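Local coordinates for methyl transferase from Methanosarcina acetivorans (Methanosarcina acetivorans, PDB 6MRO), which transfers methyl groups, probably from S-adenosyl-L-methionine, and binds the demethylated product S-adenosyl-L-homocysteine and calcium ions, at the S-adenosyl-L-homocysteine site and the calcium ion site. Sequence-based numbering; all coordinates share one arbitrary frame.

Contact 1: the S-adenosyl-L-homocysteine site. Residues 3, 7, 13, 40-42, 46, 61-63, 86-88, 106-108, 111. With SAH (S-adenosyl-L-homocysteine), chain B.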
ATOM      1  N   TRP A   3      -2.924 -13.608  -9.033  1.00 26.06           N
ATOM      2  CA  TRP A   3      -3.154 -12.185  -9.184  1.00 22.27           C
ATOM      3  C   TRP A   3      -3.376 -11.761 -10.629  1.00 22.62           C
ATOM      4  O   TRP A   3      -4.059 -10.759 -10.858  1.00 24.40           O
ATOM      5  CB  TRP A   3      -2.003 -11.427  -8.535  1.00 21.43           C
ATOM      6  CG  TRP A   3      -2.048 -11.622  -7.044  1.00 22.34           C
ATOM      7  CD1 TRP A   3      -1.229 -12.417  -6.284  1.00 23.35           C
ATOM      8  CD2 TRP A   3      -3.008 -11.055  -6.139  1.00 22.30           C
ATOM      9  NE1 TRP A   3      -1.600 -12.348  -4.957  1.00 24.63           N
ATOM     10  CE2 TRP A   3      -2.689 -11.518  -4.843  1.00 26.93           C
ATOM     11  CE3 TRP A   3      -4.097 -10.191  -6.299  1.00 19.39           C
ATOM     12  CZ2 TRP A   3      -3.428 -11.151  -3.714  1.00 26.08           C
ATOM     13  CZ3 TRP A   3      -4.811  -9.813  -5.176  1.00 25.64           C
ATOM     14  CH2 TRP A   3      -4.478 -10.300  -3.898  1.00 26.56           C
ATOM     15  N   TYR A   7      -7.143  -9.541 -12.119  1.00 22.06           N
ATOM     16  CA  TYR A   7      -7.122  -8.354 -12.963  1.00 21.92           C
ATOM     17  C   TYR A   7      -7.689  -8.606 -14.356  1.00 24.52           C
ATOM     18  O   TYR A   7      -7.593  -7.728 -15.221  1.00 23.56           O
ATOM     19  CB  TYR A   7      -5.702  -7.777 -13.027  1.00 21.38           C
ATOM     20  CG  TYR A   7      -5.411  -6.981 -11.764  1.00 20.01           C
ATOM     21  CD1 TYR A   7      -4.619  -7.504 -10.759  1.00 20.99           C
ATOM     22  CD2 TYR A   7      -5.991  -5.736 -11.558  1.00 20.82           C
ATOM     23  CE1 TYR A   7      -4.365  -6.794  -9.583  1.00 19.26           C
ATOM     24  CE2 TYR A   7      -5.755  -5.005 -10.374  1.00 19.91           C
ATOM     25  CZ  TYR A   7      -4.939  -5.543  -9.396  1.00 20.47           C
ATOM     26  OH  TYR A   7      -4.707  -4.817  -8.242  1.00 17.19           O
ATOM     27  N   TRP A  13     -11.324  -3.433  -5.186  1.00 17.49           N
ATOM     28  CA  TRP A  13     -10.468  -2.332  -4.744  1.00 16.79           C
ATOM     29  C   TRP A  13     -10.048  -1.416  -5.888  1.00 19.13           C
ATOM     30  O   TRP A  13      -9.434  -0.365  -5.637  1.00 17.63           O
ATOM     31  CB  TRP A  13      -9.205  -2.885  -4.057  1.00 17.61           C
ATOM     32  CG  TRP A  13      -8.422  -3.769  -4.990  1.00 19.08           C
ATOM     33  CD1 TRP A  13      -7.492  -3.374  -5.918  1.00 17.36           C
ATOM     34  CD2 TRP A  13      -8.525  -5.193  -5.104  1.00 19.60           C
ATOM     35  NE1 TRP A  13      -7.021  -4.472  -6.608  1.00 18.22           N
ATOM     36  CE2 TRP A  13      -7.632  -5.599  -6.123  1.00 17.73           C
ATOM     37  CE3 TRP A  13      -9.282  -6.169  -4.438  1.00 21.76           C
ATOM     38  CZ2 TRP A  13      -7.474  -6.937  -6.490  1.00 19.22           C
ATOM     39  CZ3 TRP A  13      -9.124  -7.502  -4.812  1.00 20.33           C
ATOM     40  CH2 TRP A  13      -8.221  -7.869  -5.820  1.00 20.64           C
ATOM     41  N   GLY A  40       2.485  -3.371  -3.952  1.00 16.39           N
ATOM     42  CA  GLY A  40       1.203  -3.888  -4.402  1.00 15.94           C
ATOM     43  C   GLY A  40       0.368  -2.783  -5.018  1.00 15.46           C
ATOM     44  O   GLY A  40      -0.791  -2.595  -4.646  1.00 16.88           O
ATOM     45  N   CYS A  41       0.952  -2.056  -5.971  1.00 15.57           N
ATOM     46  CA  CYS A  41       0.378  -0.805  -6.439  1.00 15.31           C
ATOM     47  C   CYS A  41      -0.838  -0.984  -7.346  1.00 16.42           C
ATOM     48  O   CYS A  41      -1.505   0.014  -7.643  1.00 17.29           O
ATOM     49  CB  CYS A  41       1.436   0.010  -7.173  1.00 15.60           C
ATOM     50  SG  CYS A  41       2.046  -0.826  -8.681  1.00 18.40           S
ATOM     51  N   GLY A  42      -1.121  -2.192  -7.813  1.00 16.14           N
ATOM     52  CA  GLY A  42      -2.287  -2.353  -8.673  1.00 19.67           C
ATOM     53  C   GLY A  42      -2.192  -1.493  -9.918  1.00 16.73           C
ATOM     54  O   GLY A  42      -1.116  -1.317 -10.500  1.00 18.46           O
ATOM     55  N   ASN A  46      -2.894   5.456  -6.653  1.00 15.79           N
ATOM     56  CA  ASN A  46      -2.188   6.123  -5.561  1.00 15.59           C
ATOM     57  C   ASN A  46      -0.783   6.527  -5.984  1.00 17.45           C
ATOM     58  O   ASN A  46      -0.292   7.595  -5.598  1.00 17.04           O
ATOM     59  CB  ASN A  46      -2.123   5.221  -4.333  1.00 15.02           C
ATOM     60  CG  ASN A  46      -3.480   5.022  -3.688  1.00 16.06           C
ATOM     61  OD1 ASN A  46      -4.268   5.962  -3.600  1.00 18.30           O
ATOM     62  ND2 ASN A  46      -3.734   3.814  -3.175  1.00 15.16           N
ATOM     63  N   ASP A  61       4.134  -4.584  -8.307  1.00 21.62           N
ATOM     64  CA  ASP A  61       2.976  -5.459  -8.180  1.00 20.31           C
ATOM     65  C   ASP A  61       3.284  -6.766  -8.891  1.00 20.51           C
ATOM     66  O   ASP A  61       4.029  -6.787  -9.871  1.00 23.49           O
ATOM     67  CB  ASP A  61       1.716  -4.808  -8.766  1.00 19.85           C
ATOM     68  CG  ASP A  61       0.425  -5.448  -8.253  1.00 17.57           C
ATOM     69  OD1 ASP A  61       0.104  -6.586  -8.665  1.00 20.34           O
ATOM     70  OD2 ASP A  61      -0.279  -4.803  -7.443  1.00 17.38           O
ATOM     71  N   LEU A  62       2.687  -7.848  -8.388  1.00 21.76           N
ATOM     72  CA  LEU A  62       2.873  -9.171  -8.986  1.00 23.70           C
ATOM     73  C   LEU A  62       2.197  -9.296 -10.350  1.00 22.42           C
ATOM     74  O   LEU A  62       2.662 -10.056 -11.204  1.00 24.60           O
ATOM     75  CB  LEU A  62       2.322 -10.243  -8.046  1.00 23.40           C
ATOM     76  CG  LEU A  62       3.211 -10.771  -6.928  1.00 30.92           C
ATOM     77  CD1 LEU A  62       2.398 -11.752  -6.078  1.00 33.24           C
ATOM     78  CD2 LEU A  62       4.449 -11.449  -7.516  1.00 35.86           C
ATOM     79  N   ALA A  63       1.119  -8.563 -10.579  1.00 22.20           N
ATOM     80  CA  ALA A  63       0.266  -8.776 -11.747  1.00 21.89           C
ATOM     81  C   ALA A  63       0.768  -7.940 -12.914  1.00 21.74           C
ATOM     82  O   ALA A  63       0.712  -6.710 -12.862  1.00 21.07           O
ATOM     83  CB  ALA A  63      -1.174  -8.409 -11.405  1.00 22.03           C
ATOM     84  N   GLY A  86       6.889  -7.365  -9.852  1.00 22.17           N
ATOM     85  CA  GLY A  86       7.790  -7.905  -8.850  1.00 30.57           C
ATOM     86  C   GLY A  86       7.053  -8.340  -7.605  1.00 27.06           C
ATOM     87  O   GLY A  86       5.868  -8.042  -7.407  1.00 23.87           O
ATOM     88  N   ASN A  87       7.795  -9.045  -6.756  1.00 27.70           N
ATOM     89  CA  ASN A  87       7.290  -9.625  -5.519  1.00 26.07           C
ATOM     90  C   ASN A  87       7.862  -8.848  -4.341  1.00 23.62           C
ATOM     91  O   ASN A  87       9.081  -8.777  -4.185  1.00 26.38           O
ATOM     92  CB  ASN A  87       7.692 -11.094  -5.426  1.00 26.88           C
ATOM     93  CG  ASN A  87       6.932 -11.839  -4.369  1.00 26.96           C
ATOM     94  OD1 ASN A  87       6.542 -11.278  -3.335  1.00 26.17           O
ATOM     95  ND2 ASN A  87       6.718 -13.126  -4.613  1.00 30.95           N
ATOM     96  N   VAL A  88       6.985  -8.288  -3.509  1.00 23.88           N
ATOM     97  CA  VAL A  88       7.432  -7.508  -2.358  1.00 23.52           C
ATOM     98  C   VAL A  88       8.224  -8.382  -1.393  1.00 24.69           C
ATOM     99  O   VAL A  88       9.142  -7.905  -0.720  1.00 26.55           O
ATOM    100  CB  VAL A  88       6.216  -6.840  -1.682  1.00 25.52           C
ATOM    101  CG1 VAL A  88       6.556  -6.353  -0.267  1.00 28.14           C
ATOM    102  CG2 VAL A  88       5.731  -5.678  -2.551  1.00 22.11           C
ATOM    103  N   SER A 106      -1.656   0.117   0.108  1.00 15.06           N
ATOM    104  CA  SER A 106      -3.100   0.333  -0.015  1.00 16.84           C
ATOM    105  C   SER A 106      -3.706  -1.039  -0.287  1.00 20.59           C
ATOM    106  O   SER A 106      -3.897  -1.427  -1.440  1.00 17.97           O
ATOM    107  CB  SER A 106      -3.420   1.351  -1.151  1.00 17.75           C
ATOM    108  OG  SER A 106      -4.825   1.521  -1.367  1.00 17.44           O
ATOM    109  N   GLY A 107      -3.983  -1.788   0.782  1.00 16.67           N
ATOM    110  CA  GLY A 107      -4.565  -3.109   0.641  1.00 18.65           C
ATOM    111  C   GLY A 107      -3.617  -4.278   0.422  1.00 19.69           C
ATOM    112  O   GLY A 107      -4.102  -5.410   0.221  1.00 21.17           O
ATOM    113  N   LEU A 108      -2.295  -4.073   0.451  1.00 17.27           N
ATOM    114  CA  LEU A 108      -1.399  -5.224   0.298  1.00 16.37           C
ATOM    115  C   LEU A 108      -1.257  -5.994   1.609  1.00 19.58           C
ATOM    116  O   LEU A 108      -1.433  -7.219   1.642  1.00 17.35           O
ATOM    117  CB  LEU A 108      -0.024  -4.781  -0.212  1.00 15.97           C
ATOM    118  CG  LEU A 108       1.029  -5.908  -0.287  1.00 19.81           C
ATOM    119  CD1 LEU A 108       0.539  -7.091  -1.173  1.00 17.31           C
ATOM    120  CD2 LEU A 108       2.411  -5.405  -0.778  1.00 17.06           C
ATOM    121  N   VAL A 111      -3.696  -8.632   2.258  1.00 25.51           N
ATOM    122  CA  VAL A 111      -3.696  -9.929   1.587  1.00 25.54           C
ATOM    123  C   VAL A 111      -2.479 -10.775   1.916  1.00 27.80           C
ATOM    124  O   VAL A 111      -2.481 -11.974   1.601  1.00 33.91           O
ATOM    125  CB  VAL A 111      -3.831  -9.782   0.054  1.00 27.64           C
ATOM    126  CG1 VAL A 111      -5.099  -9.033  -0.292  1.00 26.78           C
ATOM    127  CG2 VAL A 111      -2.613  -9.100  -0.545  1.00 25.51           C
TER
HETATM  128  N   SAH B 201      -2.839  -0.885  -4.097  1.00 14.59           N
HETATM  129  CA  SAH B 201      -3.789  -1.163  -5.190  1.00 14.90           C
HETATM  130  CB  SAH B 201      -4.078  -2.656  -5.280  1.00 15.24           C
HETATM  131  CG  SAH B 201      -4.506  -3.280  -3.952  1.00 17.86           C
HETATM  132  SD  SAH B 201      -5.033  -5.004  -4.097  1.00 18.28           S
HETATM  133  C   SAH B 201      -5.093  -0.401  -5.017  1.00 19.19           C
HETATM  134  O   SAH B 201      -5.321   0.237  -3.978  1.00 17.37           O
HETATM  135  OXT SAH B 201      -5.943  -0.427  -5.921  1.00 20.22           O
HETATM  136  C5' SAH B 201      -3.472  -5.766  -3.554  1.00 18.96           C
HETATM  137  C4' SAH B 201      -2.410  -5.800  -4.655  1.00 19.05           C
HETATM  138  O4' SAH B 201      -1.237  -6.421  -4.143  1.00 22.38           O
HETATM  139  C3' SAH B 201      -2.806  -6.558  -5.921  1.00 16.93           C
HETATM  140  O3' SAH B 201      -2.623  -5.681  -7.022  1.00 16.83           O
HETATM  141  C2' SAH B 201      -1.862  -7.753  -5.939  1.00 19.04           C
HETATM  142  O2' SAH B 201      -1.482  -8.194  -7.234  1.00 20.99           O
HETATM  143  C1' SAH B 201      -0.671  -7.232  -5.152  1.00 17.40           C
HETATM  144  N9  SAH B 201       0.152  -8.251  -4.491  1.00 22.07           N
HETATM  145  C8  SAH B 201      -0.262  -9.315  -3.720  1.00 23.00           C
HETATM  146  N7  SAH B 201       0.829  -9.960  -3.269  1.00 22.27           N
HETATM  147  C5  SAH B 201       1.928  -9.308  -3.722  1.00 22.76           C
HETATM  148  C6  SAH B 201       3.294  -9.533  -3.573  1.00 24.55           C
HETATM  149  N6  SAH B 201       3.738 -10.560  -2.861  1.00 26.03           N
HETATM  150  N1  SAH B 201       4.181  -8.679  -4.174  1.00 19.99           N
HETATM  151  C2  SAH B 201       3.730  -7.603  -4.916  1.00 19.05           C
HETATM  152  N3  SAH B 201       2.380  -7.384  -5.080  1.00 19.09           N
HETATM  153  C4  SAH B 201       1.505  -8.224  -4.475  1.00 19.76           C
HETATM  154  O   HOH W   1      -2.068   1.844  -4.350  1.00 17.58           O
HETATM  155  O   HOH W   2      -7.827   0.919  -3.827  1.00 22.61           O
HETATM  156  O   HOH W   3       0.082 -12.454  -2.221  1.00 39.33           O
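This is the cofactor pocket of a class I methyltransferase with a Rossmann-like fold: the glycine-rich turn Gly40-Cys41-Gly42 follows strand 35-39, and the acidic residue Asp61 closes strand 56-61. S-adenosyl-L-homocysteine, the product left once the methyl group has gone, is almost wholly buried. Asp61 suits the ribose because one carboxylate can face a pair of hydroxyls. From CB, the first torsion turns CG anti to the backbone N (chi1 -161°), and CG packs 3.7 Å from ribose C1'. At the tip, OD1 accepts the 2'-hydroxyl O2' at 2.7 Å and OD2 the 3'-hydroxyl O3', each on its syn lone pair. Ala63 N binds the anti lone pair of OD1, whereas Gly42 N meets OD2 from above the carboxylate plane, so two backbone amides fix the carboxylate's rotation. Tyr7 OH also bonds O3' (2.6 Å) and accepts from Trp13 NE1 in the indole plane.

Adenine is read chiefly at its Watson-Crick edge: Val88 N gives an almost straight bond to N1 (2.9 Å, 174° at H), and Asn87 OD1 accepts from N6 above its amide plane. Branched leucines suit the flat base, with Leu62 CG over the six-membered ring and Leu108 CD1 over the five-membered one, 3.4 Å from its centroid. Trp3 lays its face against ribose C2' and stands at 56° to the imidazole ring. Trp13 turns one face to the thioether SD, which lies 3.2 Å from NE1. The homocysteine amino N donates to the carbonyls of Gly40 and Ser106, while Ser106 OG, anti to its backbone N, donates to carboxylate O at 3.0 Å.

Contact 2: the calcium ion site. Residues 140-141, 143-146, 148, 152-154, 157. With CA (calcium ion), chain C; CA (calcium ion), chain D.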
ATOM      1  N   SER A 140     -10.763  -2.406   8.950  1.00 20.26           N
ATOM      2  CA  SER A 140     -10.627  -2.437  10.398  1.00 23.75           C
ATOM      3  C   SER A 140     -11.418  -3.593  11.000  1.00 24.46           C
ATOM      4  O   SER A 140     -12.501  -3.961  10.525  1.00 24.10           O
ATOM      5  CB  SER A 140     -11.078  -1.114  11.030  1.00 26.11           C
ATOM      6  OG  SER A 140     -12.401  -0.770  10.664  1.00 25.26           O
ATOM      7  N   ASP A 141     -10.861  -4.152  12.070  1.00 24.43           N
ATOM      8  CA  ASP A 141     -11.437  -5.273  12.801  1.00 24.49           C
ATOM      9  C   ASP A 141     -11.634  -4.834  14.245  1.00 25.35           C
ATOM     10  O   ASP A 141     -10.665  -4.710  15.007  1.00 26.95           O
ATOM     11  CB  ASP A 141     -10.524  -6.493  12.711  1.00 26.41           C
ATOM     12  CG  ASP A 141     -11.019  -7.674  13.516  1.00 29.61           C
ATOM     13  OD1 ASP A 141     -12.083  -7.592  14.169  1.00 28.69           O
ATOM     14  OD2 ASP A 141     -10.324  -8.713  13.486  1.00 30.26           O
ATOM     15  N   GLU A 143     -14.219  -6.559  15.943  1.00 35.98           N
ATOM     16  CA  GLU A 143     -15.113  -7.573  16.490  1.00 42.64           C
ATOM     17  C   GLU A 143     -14.323  -8.651  17.209  1.00 41.87           C
ATOM     18  O   GLU A 143     -13.306  -9.123  16.683  1.00 31.69           O
ATOM     19  CB  GLU A 143     -15.966  -8.196  15.392  1.00 50.79           C
ATOM     20  CG  GLU A 143     -16.998  -7.234  14.835  1.00 56.98           C
ATOM     21  CD  GLU A 143     -18.417  -7.609  15.220  1.00 64.84           C
ATOM     22  OE1 GLU A 143     -19.285  -6.707  15.201  1.00 69.33           O
ATOM     23  OE2 GLU A 143     -18.658  -8.793  15.548  1.00 68.73           O
ATOM     24  N   PRO A 144     -14.766  -9.067  18.397  1.00 48.26           N
ATOM     25  CA  PRO A 144     -14.018 -10.086  19.148  1.00 48.11           C
ATOM     26  C   PRO A 144     -14.051 -11.428  18.436  1.00 41.13           C
ATOM     27  O   PRO A 144     -15.054 -11.801  17.819  1.00 44.75           O
ATOM     28  CB  PRO A 144     -14.750 -10.141  20.496  1.00 50.50           C
ATOM     29  CG  PRO A 144     -16.117  -9.584  20.223  1.00 48.98           C
ATOM     30  CD  PRO A 144     -15.951  -8.574  19.130  1.00 48.15           C
ATOM     31  N   GLY A 145     -12.938 -12.152  18.518  1.00 35.34           N
ATOM     32  CA  GLY A 145     -12.785 -13.396  17.797  1.00 36.22           C
ATOM     33  C   GLY A 145     -12.330 -13.158  16.368  1.00 35.03           C
ATOM     34  O   GLY A 145     -12.269 -12.030  15.877  1.00 31.94           O
ATOM     35  N   GLU A 146     -12.006 -14.248  15.679  1.00 32.90           N
ATOM     36  CA  GLU A 146     -11.449 -14.142  14.330  1.00 34.73           C
ATOM     37  C   GLU A 146     -12.248 -14.979  13.343  1.00 39.49           C
ATOM     38  O   GLU A 146     -11.699 -15.676  12.488  1.00 38.18           O
ATOM     39  CB  GLU A 146      -9.978 -14.536  14.322  1.00 36.37           C
ATOM     40  CG  GLU A 146      -9.081 -13.463  14.923  1.00 35.69           C
ATOM     41  CD  GLU A 146      -8.978 -12.242  14.040  1.00 31.45           C
ATOM     42  OE1 GLU A 146      -8.158 -12.249  13.095  1.00 28.63           O
ATOM     43  OE2 GLU A 146      -9.718 -11.269  14.297  1.00 31.11           O
ATOM     44  N   GLU A 148     -14.370 -13.536  11.133  1.00 35.85           N
ATOM     45  CA  GLU A 148     -14.795 -12.743   9.986  1.00 37.26           C
ATOM     46  C   GLU A 148     -13.977 -13.086   8.744  1.00 36.23           C
ATOM     47  O   GLU A 148     -12.768 -13.335   8.813  1.00 33.23           O
ATOM     48  CB  GLU A 148     -14.715 -11.242  10.289  1.00 37.12           C
ATOM     49  CG  GLU A 148     -13.377 -10.727  10.787  1.00 41.28           C
ATOM     50  CD  GLU A 148     -13.218 -10.839  12.310  1.00 44.66           C
ATOM     51  OE1 GLU A 148     -12.069 -10.919  12.765  1.00 45.22           O
ATOM     52  OE2 GLU A 148     -14.226 -10.852  13.051  1.00 47.54           O
ATOM     53  N   ARG A 152      -9.802  -9.076   8.726  1.00 27.49           N
ATOM     54  CA  ARG A 152      -9.678  -7.640   8.927  1.00 23.38           C
ATOM     55  C   ARG A 152      -8.701  -7.418  10.074  1.00 22.73           C
ATOM     56  O   ARG A 152      -8.570  -8.261  10.966  1.00 25.76           O
ATOM     57  CB  ARG A 152     -11.030  -6.963   9.230  1.00 26.74           C
ATOM     58  CG  ARG A 152     -12.131  -7.223   8.183  1.00 28.80           C
ATOM     59  CD  ARG A 152     -13.248  -6.169   8.255  1.00 31.07           C
ATOM     60  NE  ARG A 152     -13.944  -6.158   9.547  1.00 30.49           N
ATOM     61  CZ  ARG A 152     -14.918  -6.995   9.892  1.00 30.76           C
ATOM     62  NH1 ARG A 152     -15.332  -7.931   9.044  1.00 33.21           N
ATOM     63  NH2 ARG A 152     -15.478  -6.898  11.092  1.00 31.35           N
ATOM     64  N   ALA A 153      -8.004  -6.292  10.045  1.00 23.16           N
ATOM     65  CA  ALA A 153      -6.899  -6.068  10.967  1.00 22.43           C
ATOM     66  C   ALA A 153      -7.374  -5.225  12.143  1.00 24.75           C
ATOM     67  O   ALA A 153      -8.003  -4.180  11.955  1.00 23.46           O
ATOM     68  CB  ALA A 153      -5.722  -5.402  10.253  1.00 22.79           C
ATOM     69  N   SER A 154      -7.104  -5.701  13.355  1.00 24.00           N
ATOM     70  CA  SER A 154      -7.388  -4.921  14.550  1.00 24.30           C
ATOM     71  C   SER A 154      -6.181  -4.054  14.880  1.00 24.20           C
ATOM     72  O   SER A 154      -5.096  -4.238  14.333  1.00 23.65           O
ATOM     73  CB  SER A 154      -7.710  -5.832  15.726  1.00 26.01           C
ATOM     74  OG  SER A 154      -6.553  -6.560  16.092  1.00 26.69           O
ATOM     75  N   GLU A 157      -3.575  -6.360  16.302  1.00 26.94           N
ATOM     76  CA  GLU A 157      -2.865  -7.091  15.259  1.00 26.28           C
ATOM     77  C   GLU A 157      -1.873  -6.190  14.533  1.00 25.13           C
ATOM     78  O   GLU A 157      -0.740  -6.603  14.263  1.00 25.55           O
ATOM     79  CB  GLU A 157      -3.872  -7.708  14.276  1.00 25.45           C
ATOM     80  CG  GLU A 157      -4.771  -8.754  14.940  1.00 29.96           C
ATOM     81  CD  GLU A 157      -6.075  -9.028  14.181  1.00 32.73           C
ATOM     82  OE1 GLU A 157      -6.740 -10.044  14.487  1.00 34.80           O
ATOM     83  OE2 GLU A 157      -6.431  -8.234  13.296  1.00 31.66           O
TER
HETATM   84 CA    CA C 202     -11.745 -10.062  15.010  1.00 28.83          CA
HETATM   85 CA    CA D 203      -8.527  -9.919  12.545  1.00 28.83          CA
HETATM   86  O   HOH W   4     -10.357  -9.171  16.664  1.00 36.19           O
HETATM   87  O   HOH W   5     -10.255 -10.818  11.188  1.00 28.13           O
HETATM   88  O   HOH W   6      -6.861 -10.729  10.921  1.00 33.85           O
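The paired calcium site looks structural: its ligands come from loop residues after strand 132-139 and from helix 155-162, it binds no substrate-like group, and it lies well away from the cofactor. Rich carboxylate and carbonyl coordination argues against a casual surface ion, although calcium from the crystallisation medium cannot be excluded on the structure alone. The two neighbouring ions share carboxylates, which probably offset their mutual repulsion.

Asp141 lies between them, its carboxylate bridging both ions. With CG anti to the backbone N (chi1 177°), it holds CA (chain C) through both oxygens, and OD2 also reaches CA (chain D) at 2.4 Å. Glu143, poorly ordered, nonetheless has its N hydrogen-bonded to OD1 nearly along the C-O axis, which may help steady the group. Glu146 mirrors this arrangement: its chain bends at chi2 (-70°), OE1 and OE2 both grip CA (chain D), and OE2 bridges to CA (chain C). Glu148 bends too, from the crowded position between backbone N and carbonyl carbon, to give OE1 to CA (chain C).

Neutral carbonyls add ligands without adding charge. Gly145 O lies 2.2 Å from CA (chain C), which Glu143 O also binds, and Arg152 O binds CA (chain D). Water molecules add to both shells, so that at least seven ligand atoms are seen on CA (chain C) and eight on CA (chain D). Arg152 NE points away to Ser140 O, in the guanidinium plane, and so ties the two loop segments together.

Glu157 reaches CA (chain D) from helix 155-162 with an extended chain, OE1 at 2.6 Å and OE2 at 2.8 Å. An alanine here would remove both oxygens and would probably weaken the hold on this ion and loosen the helix from the loop. Ser154 and Glu157 form a capping box at the start of the helix: Ser154 OG accepts from Glu157 N, while Ser154 N donates to Glu157 OE2 at 2.6 Å, from above the carboxylate plane.

Contact 1 and contact 2 are about 22 Å apart between the centres of their C-alpha atoms and have no residue in common. Contact 1 gathers the N-terminal segment and helix 45-51 with the ends of strands 35-39, 56-61, 82-85 and 102-106; contact 2 draws on the segment after strand 132-139 and on helix 155-162, later in the chain. Both belong to the same single chain of the deposited assembly. The separation makes a direct part for the calcium ions in methyl transfer unlikely; they more probably stabilise a peripheral region, and the structure alone does not show whether their binding influences the cofactor pocket.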